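PDB 1XI3: thiamine phosphate pyrophosphorylase from Pyrococcus furiosus, which catalyses the condensation of a thiazole phosphate with the pyrimidine diphosphate HMP-PP to form thiamine phosphate, releasing diphosphate. Local coordinates for the interface of chains A and B. Coordinates in Å, arbitrary orientation; residue numbers count along the deposited sequence, not the author numbering. Chains: chain A/B, Thiamine phosphate pyrophosphorylase.

The interface of chains A and B. Residues chain A 93-98; chain B 52-53, 56.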
# COMPACT_ATOMS: atom_id res chain seq x y z
N GLY A 93 -0.93 4.34 12.17
CA GLY A 93 0.07 4.79 13.13
C GLY A 93 0.93 5.91 12.57
O GLY A 93 0.74 6.39 11.45
N PRO A 94 1.90 6.36 13.37
CA PRO A 94 2.78 7.50 13.02
C PRO A 94 3.54 7.37 11.69
O PRO A 94 3.90 8.40 11.09
CB PRO A 94 3.77 7.55 14.19
CG PRO A 94 3.11 6.83 15.29
CD PRO A 94 2.18 5.82 14.71
N GLU A 95 3.83 6.14 11.24
CA GLU A 95 4.54 5.89 9.95
C GLU A 95 3.59 5.63 8.79
O GLU A 95 4.03 5.27 7.69
CB GLU A 95 5.49 4.72 10.10
CG GLU A 95 6.58 4.96 11.18
N ASP A 96 2.29 5.83 9.01
CA ASP A 96 1.30 5.48 7.99
C ASP A 96 0.71 6.74 7.34
O ASP A 96 1.09 7.88 7.67
CB ASP A 96 0.20 4.61 8.60
CG ASP A 96 0.71 3.30 9.16
OD1 ASP A 96 0.01 2.77 10.08
OD2 ASP A 96 1.79 2.79 8.75
N MET A 97 -0.23 6.54 6.43
CA MET A 97 -0.92 7.68 5.86
C MET A 97 -1.54 8.55 6.92
O MET A 97 -2.12 8.06 7.85
CB MET A 97 -2.05 7.18 4.94
CG MET A 97 -2.58 8.27 4.07
SD MET A 97 -3.61 7.61 2.77
CE MET A 97 -2.37 6.87 1.67
N PRO A 98 -1.39 9.88 6.80
CA PRO A 98 -2.06 10.77 7.77
C PRO A 98 -3.57 10.55 7.77
O PRO A 98 -4.16 10.28 6.73
CB PRO A 98 -1.73 12.16 7.26
CG PRO A 98 -0.44 11.98 6.53
CD PRO A 98 -0.54 10.63 5.86
N THR B 52 4.70 3.97 4.61
CA THR B 52 3.70 4.69 3.82
C THR B 52 3.81 6.23 3.96
O THR B 52 3.65 6.96 2.97
CB THR B 52 2.29 4.17 4.16
OG1 THR B 52 2.26 2.76 3.93
CG2 THR B 52 1.26 4.82 3.31
N ARG B 53 4.08 6.74 5.18
CA ARG B 53 4.14 8.19 5.37
C ARG B 53 5.23 8.79 4.47
O ARG B 53 5.06 9.87 3.88
CB ARG B 53 4.44 8.54 6.83
CG ARG B 53 4.57 10.09 7.06
CD ARG B 53 3.27 10.78 6.85
NE ARG B 53 2.35 10.22 7.84
CZ ARG B 53 2.26 10.62 9.10
NH1 ARG B 53 2.95 11.69 9.54
NH2 ARG B 53 1.44 10.01 9.91
N TYR B 56 4.24 8.85 0.85
CA TYR B 56 3.29 9.96 0.69
C TYR B 56 4.01 11.31 0.57
O TYR B 56 3.74 12.09 -0.35
CB TYR B 56 2.33 9.95 1.86
CG TYR B 56 1.47 11.18 1.96
CD1 TYR B 56 1.72 12.15 2.92
CD2 TYR B 56 0.46 11.42 1.04
CE1 TYR B 56 0.97 13.29 2.99
CE2 TYR B 56 -0.29 12.56 1.11
CZ TYR B 56 -0.02 13.49 2.09
OH TYR B 56 -0.81 14.65 2.14
O HOH W 1 3.89 2.34 6.85
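The guanidinium of B:Arg53 takes the backbone oxygen of A:Pro94 over one face, near the rim and 3.1 Å above the plane, and meets the main-chain oxygen of A:Asp96 at its edge. No hydrogen bond forms to A:Pro94; the N-H groups point elsewhere. In this TIM-barrel thiamine-phosphate synthase, the N-terminus of helix 52-68 of chain B docks on the loop that follows strand 89-92 of chain A, in a two-fold interface that may be the biological dimer. B:Arg53 NE donates in the guanidinium plane to A:Asp96 O at 2.7 Å, the C=O···N angle a nearly straight 165°; NH2 adds a weak bond to the same oxygen. The side chain leaves with CG anti to its backbone N (chi1 177°), then bends at chi2 and chi3, which curls NE back to that carbonyl. An alanine here would probably leave A:Asp96 O without its side-chain donors and open a gap beside A:Pro98, whose CG lies 3.9 Å from B:Arg53 CD. B:Tyr56 meets the same CG/CD corner of the proline at its rim, CD1 standing 4.0 Å from A:Pro98 CD, while B:Arg53 lies over one face of the proline. At the helix start, B:Arg53 N bonds A:Glu95 O at 2.9 Å, and a water links B:Thr52 N to A:Glu95 O and to OD2 of A:Asp96, a predicted magnesium ligand. The other carboxylate oxygen, OD1, accepts A:Gly93 N at 2.8 Å, which helps to fix the carboxylate's rotation.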